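Local coordinates for actin binding protein family protein (Entamoeba histolytica HM-1:IMSS, PDB 6K2F) that probably binds monomeric actin through cofilin-like domains and restrains filament assembly, this chain being the N-terminal of those domains, at residues 55-58 / 59-62; 90-93 / 94-98. All blocks are in the same frame, centred on the assembly; numbering follows the deposited sequence.

Contact 1 of 2, residues 55-58 / 59-62; sequences YLVE and GEPS
Val57 lays its CG1 methyl against the carboxylate end of Glu60, 3.4 Å from Glu60 CD, at a tight reversal of the chain. The valine places CG1 anti to its own nitrogen (chi1 177°), while the Glu60 chain runs extended beyond CG, and the two side chains cross at a slant. The backbone closes a type II beta turn from Val57 to Glu60: Glu60 N donates to Val57 O over 3.0 Å, the donor tilted 31° from the carbonyl plane. Gly59 occupies the third position of the turn with the positive phi (85°) characteristic of that position in a type II turn.

Between the two arms of the turn a water forms a bridge. It accepts from Val57 N at 2.9 Å, donates to Glu60 O at 2.8 Å and hydrogen-bonds with Ser62 OG, also at 2.8 Å. Leu56 brings CD2 to 3.6 Å from the same Ser62 OG, which is also held by Gln25. Glu58 bends at chi2 and forms a salt bridge with Arg89, while Tyr85 OH bonds to Gly59 N. The turn lies in the loop that leads from helix 45-49 into strand 62-68, with Leu56 packed on Tyr85 of strand 77-85 and on Phe123 and Phe126 of neighbouring loops.

Contact 2 of 2, residues 90-93 / 94-98; sequences AKVR and MKMLY
With CG anti to the backbone N (chi1 175°) and the chain bent at chi2 (-91°), Arg93 swings its guanidinium alongside Leu97, one turn further on. Leu97 CD2 sits over one face of the planar group, offset toward its rim and 4.0 Å from Arg93 CZ, and the two side chains point the same way. The same i to i+4 spacing recurs one residue earlier: Val92 and Met96 run side by side, Val92 CG1 to Met96 CG 4.0 Å.

Lys91 stands at the N-cap, and its carbonyl receives the first i to i+4 backbone hydrogen bond, from Lys95 N to Lys91 O at 2.9 Å. Met96 N to Val92 O and Leu97 N to Arg93 O continue the series. Lys95 folds back along the cap, its CG 3.7 Å from Ala90 CB and its CE 3.4 Å from Ala90 O, and its ammonium bonds to the carbonyl of Asp88. This is the N-terminal part of helix 92-101, with much of its side-chain surface exposed. On its inner side Leu97 touches Ile28 of strand 23-29, and Tyr98 packs against Tyr63 of strand 62-68 and Thr27 of strand 23-29.

Overall arrangement
Both contacts are local, a beta turn and the N-terminal part of a helix in one cofilin-type domain, yet they satisfy the backbone differently. Contact 1, partly buried, has arms joined by one direct bond and a shared water, at the entrance to strand 62-68. Contact 2 lies at the surface, its centre about 17 Å from the centre of the chain, against about 12 Å for contact 1; there repeating helical bonds take over and side chains pair along the helix. The contact centres are about 13 Å apart, but the two meet: Pro61 CG is 3.9 Å from Ala90 CB, and Tyr98 packs on Pro61 and Ser62. Ala90, ahead of helix 92-101, and Tyr98 within it are thereby joined to the loop entering strand 62-68.

Contact 1 of 2, residues 55-58 / 59-62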
ATOM      1  N   TYR A  55      -5.843  -3.393  13.917  1.00 16.29           N
ATOM      2  CA  TYR A  55      -7.196  -3.768  13.457  1.00 14.55           C
ATOM      3  C   TYR A  55      -7.776  -4.936  14.244  1.00 14.88           C
ATOM      4  O   TYR A  55      -8.992  -5.018  14.329  1.00 16.13           O
ATOM      5  CB  TYR A  55      -7.119  -4.136  11.980  1.00 14.67           C
ATOM      6  CG  TYR A  55      -6.970  -2.924  11.098  1.00 15.42           C
ATOM      7  CD1 TYR A  55      -5.733  -2.358  10.848  1.00 15.14           C
ATOM      8  CD2 TYR A  55      -8.073  -2.305  10.545  1.00 18.27           C
ATOM      9  CE1 TYR A  55      -5.596  -1.220  10.068  1.00 15.13           C
ATOM     10  CE2 TYR A  55      -7.951  -1.185   9.732  1.00 20.61           C
ATOM     11  CZ  TYR A  55      -6.704  -0.647   9.477  1.00 18.16           C
ATOM     12  OH  TYR A  55      -6.605   0.469   8.691  1.00 20.57           O
ATOM     13  N   LEU A  56      -6.946  -5.797  14.813  1.00 15.50           N
ATOM     14  CA  LEU A  56      -7.484  -6.924  15.606  1.00 16.19           C
ATOM     15  C   LEU A  56      -8.167  -6.388  16.862  1.00 15.34           C
ATOM     16  O   LEU A  56      -7.750  -5.351  17.434  1.00 17.62           O
ATOM     17  CB  LEU A  56      -6.371  -7.919  15.937  1.00 13.70           C
ATOM     18  CG  LEU A  56      -5.654  -8.536  14.729  1.00 14.91           C
ATOM     19  CD1 LEU A  56      -4.571  -9.513  15.166  1.00 18.80           C
ATOM     20  CD2 LEU A  56      -6.640  -9.235  13.795  1.00 15.34           C
ATOM     21  N   VAL A  57      -9.233  -7.055  17.272  1.00 15.13           N
ATOM     22  CA  VAL A  57      -9.957  -6.709  18.519  1.00 14.57           C
ATOM     23  C   VAL A  57      -9.849  -7.917  19.445  1.00 13.26           C
ATOM     24  O   VAL A  57     -10.261  -9.000  19.052  1.00 13.85           O
ATOM     25  CB  VAL A  57     -11.425  -6.351  18.248  1.00 20.26           C
ATOM     26  CG1 VAL A  57     -12.145  -6.075  19.544  1.00 20.04           C
ATOM     27  CG2 VAL A  57     -11.553  -5.157  17.306  1.00 24.53           C
ATOM     28  N   GLU A  58      -9.254  -7.742  20.617  1.00 13.99           N
ATOM     29  CA  GLU A  58      -8.947  -8.907  21.488  1.00 15.09           C
ATOM     30  C   GLU A  58     -10.241  -9.666  21.809  1.00 16.03           C
ATOM     31  O   GLU A  58     -11.256  -9.037  22.181  1.00 15.15           O
ATOM     32  CB  GLU A  58      -8.180  -8.478  22.734  1.00 17.19           C
ATOM     33  CG  GLU A  58      -7.724  -9.649  23.594  1.00 14.62           C
ATOM     34  CD  GLU A  58      -8.748 -10.217  24.553  1.00 16.27           C
ATOM     35  OE1 GLU A  58      -9.742  -9.509  24.883  1.00 19.45           O
ATOM     36  OE2 GLU A  58      -8.514 -11.331  25.077  1.00 16.36           O
ATOM     37  N   GLY A  59     -10.198 -10.982  21.617  1.00 13.61           N
ATOM     38  CA  GLY A  59     -11.315 -11.898  21.919  1.00 16.10           C
ATOM     39  C   GLY A  59     -12.320 -11.991  20.798  1.00 16.75           C
ATOM     40  O   GLY A  59     -13.225 -12.832  20.944  1.00 20.43           O
ATOM     41  N   GLU A  60     -12.200 -11.170  19.738  1.00 14.07           N
ATOM     42  CA  GLU A  60     -13.158 -11.151  18.594  1.00 13.91           C
ATOM     43  C   GLU A  60     -12.473 -11.762  17.378  1.00 13.96           C
ATOM     44  O   GLU A  60     -11.534 -11.178  16.866  1.00 15.10           O
ATOM     45  CB  GLU A  60     -13.578  -9.718  18.292  1.00 17.91           C
ATOM     46  CG  GLU A  60     -14.397  -9.085  19.404  1.00 21.93           C
ATOM     47  CD  GLU A  60     -15.063  -7.757  19.054  1.00 39.00           C
ATOM     48  OE1 GLU A  60     -14.965  -7.309  17.880  1.00 46.35           O
ATOM     49  OE2 GLU A  60     -15.658  -7.158  19.970  1.00 42.85           O
ATOM     50  N   PRO A  61     -12.900 -12.943  16.888  1.00 13.41           N
ATOM     51  CA  PRO A  61     -12.306 -13.510  15.692  1.00 11.86           C
ATOM     52  C   PRO A  61     -12.454 -12.557  14.504  1.00 12.61           C
ATOM     53  O   PRO A  61     -13.433 -11.899  14.346  1.00 14.38           O
ATOM     54  CB  PRO A  61     -13.038 -14.833  15.488  1.00 15.82           C
ATOM     55  CG  PRO A  61     -13.605 -15.163  16.851  1.00 17.03           C
ATOM     56  CD  PRO A  61     -13.927 -13.821  17.465  1.00 15.15           C
ATOM     57  N   SER A  62     -11.429 -12.537  13.653  1.00 12.12           N
ATOM     58  CA  SER A  62     -11.512 -11.831  12.358  1.00 12.32           C
ATOM     59  C   SER A  62     -10.542 -12.456  11.384  1.00 12.71           C
ATOM     60  O   SER A  62      -9.616 -13.181  11.809  1.00 11.92           O
ATOM     61  CB  SER A  62     -11.330 -10.336  12.455  1.00 12.79           C
ATOM     62  OG  SER A  62     -10.034  -9.973  12.890  1.00 15.64           O
TER
HETATM   63  O   HOH W   1     -10.509  -9.026  15.492  1.00 14.64           O

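Contact 2 of 2, residues 90-93 / 94-98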
ATOM      1  N   ALA A  90     -12.775 -17.178  22.577  1.00 20.57           N
ATOM      2  CA  ALA A  90     -14.014 -17.020  21.787  1.00 19.50           C
ATOM      3  C   ALA A  90     -14.871 -18.266  22.065  1.00 18.30           C
ATOM      4  O   ALA A  90     -14.335 -19.381  22.333  1.00 21.07           O
ATOM      5  CB  ALA A  90     -13.722 -16.814  20.327  1.00 18.70           C
ATOM      6  N   LYS A  91     -16.185 -18.095  22.086  1.00 20.57           N
ATOM      7  CA  LYS A  91     -17.094 -19.219  22.392  1.00 25.04           C
ATOM      8  C   LYS A  91     -16.897 -20.318  21.340  1.00 20.10           C
ATOM      9  O   LYS A  91     -16.566 -20.004  20.164  1.00 19.67           O
ATOM     10  CB  LYS A  91     -18.542 -18.732  22.489  1.00 27.45           C
ATOM     11  CG  LYS A  91     -18.828 -17.813  23.672  1.00 51.53           C
ATOM     12  CD  LYS A  91     -18.205 -18.259  24.988  1.00 77.04           C
ATOM     13  CE  LYS A  91     -18.639 -17.431  26.181  1.00 91.43           C
ATOM     14  NZ  LYS A  91     -17.925 -16.133  26.241  1.00 95.47           N
ATOM     15  N   VAL A  92     -17.128 -21.570  21.736  1.00 21.34           N
ATOM     16  CA  VAL A  92     -16.862 -22.737  20.846  1.00 27.44           C
ATOM     17  C   VAL A  92     -17.631 -22.570  19.524  1.00 21.90           C
ATOM     18  O   VAL A  92     -17.024 -22.798  18.477  1.00 22.51           O
ATOM     19  CB  VAL A  92     -17.160 -24.073  21.546  1.00 30.13           C
ATOM     20  CG1 VAL A  92     -17.142 -25.228  20.562  1.00 34.63           C
ATOM     21  CG2 VAL A  92     -16.177 -24.328  22.681  1.00 36.37           C
ATOM     22  N   ARG A  93     -18.891 -22.119  19.545  1.00 24.72           N
ATOM     23  CA  ARG A  93     -19.682 -21.934  18.284  1.00 27.10           C
ATOM     24  C   ARG A  93     -18.930 -20.985  17.333  1.00 26.02           C
ATOM     25  O   ARG A  93     -18.829 -21.295  16.125  1.00 23.44           O
ATOM     26  CB  ARG A  93     -21.110 -21.480  18.641  1.00 31.71           C
ATOM     27  CG  ARG A  93     -22.031 -21.137  17.467  1.00 36.15           C
ATOM     28  CD  ARG A  93     -21.944 -19.651  17.107  1.00 46.60           C
ATOM     29  NE  ARG A  93     -22.790 -19.182  16.003  1.00 47.65           N
ATOM     30  CZ  ARG A  93     -22.699 -17.970  15.439  1.00 56.78           C
ATOM     31  NH1 ARG A  93     -21.816 -17.082  15.873  1.00 90.33           N
ATOM     32  NH2 ARG A  93     -23.500 -17.637  14.446  1.00 62.32           N
ATOM     33  N   MET A  94     -18.413 -19.866  17.839  1.00 23.01           N
ATOM     34  CA  MET A  94     -17.736 -18.839  17.021  1.00 20.31           C
ATOM     35  C   MET A  94     -16.385 -19.383  16.538  1.00 20.39           C
ATOM     36  O   MET A  94     -16.038 -19.157  15.382  1.00 19.66           O
ATOM     37  CB  MET A  94     -17.532 -17.542  17.808  1.00 27.83           C
ATOM     38  CG  MET A  94     -18.828 -16.796  18.046  1.00 40.51           C
ATOM     39  SD  MET A  94     -19.393 -16.024  16.506  1.00 39.30           S
ATOM     40  CE  MET A  94     -18.208 -14.685  16.386  1.00 91.47           C
ATOM     41  N   LYS A  95     -15.636 -20.079  17.388  1.00 19.43           N
ATOM     42  CA  LYS A  95     -14.324 -20.616  16.966  1.00 17.89           C
ATOM     43  C   LYS A  95     -14.535 -21.655  15.873  1.00 18.08           C
ATOM     44  O   LYS A  95     -13.768 -21.631  14.886  1.00 18.97           O
ATOM     45  CB  LYS A  95     -13.579 -21.261  18.127  1.00 19.17           C
ATOM     46  CG  LYS A  95     -13.110 -20.292  19.182  1.00 21.27           C
ATOM     47  CD  LYS A  95     -12.071 -20.900  20.096  1.00 25.02           C
ATOM     48  CE  LYS A  95     -12.605 -21.994  20.970  1.00 24.86           C
ATOM     49  NZ  LYS A  95     -11.528 -22.521  21.847  1.00 29.14           N
ATOM     50  N   MET A  96     -15.557 -22.498  16.009  1.00 18.60           N
ATOM     51  CA  MET A  96     -15.824 -23.567  15.015  1.00 25.01           C
ATOM     52  C   MET A  96     -16.255 -22.905  13.703  1.00 21.22           C
ATOM     53  O   MET A  96     -15.754 -23.308  12.640  1.00 22.86           O
ATOM     54  CB  MET A  96     -16.916 -24.540  15.471  1.00 26.02           C
ATOM     55  CG  MET A  96     -16.521 -25.443  16.638  1.00 38.51           C
ATOM     56  SD  MET A  96     -14.948 -26.351  16.438  1.00 52.23           S
ATOM     57  CE  MET A  96     -13.828 -25.270  17.325  1.00 43.11           C
ATOM     58  N   LEU A  97     -17.135 -21.907  13.776  1.00 20.96           N
ATOM     59  CA  LEU A  97     -17.613 -21.197  12.565  1.00 19.72           C
ATOM     60  C   LEU A  97     -16.429 -20.526  11.870  1.00 17.51           C
ATOM     61  O   LEU A  97     -16.296 -20.675  10.652  1.00 21.08           O
ATOM     62  CB  LEU A  97     -18.651 -20.146  12.950  1.00 21.69           C
ATOM     63  CG  LEU A  97     -19.414 -19.552  11.771  1.00 29.03           C
ATOM     64  CD1 LEU A  97     -20.241 -20.614  11.060  1.00 32.27           C
ATOM     65  CD2 LEU A  97     -20.305 -18.417  12.238  1.00 28.93           C
ATOM     66  N   TYR A  98     -15.567 -19.806  12.589  1.00 16.07           N
ATOM     67  CA  TYR A  98     -14.428 -19.113  11.941  1.00 14.20           C
ATOM     68  C   TYR A  98     -13.416 -20.121  11.407  1.00 16.81           C
ATOM     69  O   TYR A  98     -12.859 -19.908  10.336  1.00 18.33           O
ATOM     70  CB  TYR A  98     -13.767 -18.103  12.876  1.00 16.18           C
ATOM     71  CG  TYR A  98     -14.433 -16.759  12.796  1.00 13.96           C
ATOM     72  CD1 TYR A  98     -15.570 -16.471  13.533  1.00 15.98           C
ATOM     73  CD2 TYR A  98     -13.946 -15.799  11.937  1.00 12.96           C
ATOM     74  CE1 TYR A  98     -16.170 -15.222  13.438  1.00 16.14           C
ATOM     75  CE2 TYR A  98     -14.515 -14.549  11.842  1.00 13.55           C
ATOM     76  CZ  TYR A  98     -15.652 -14.266  12.575  1.00 15.49           C
ATOM     77  OH  TYR A  98     -16.267 -13.038  12.492  1.00 18.48           O
TER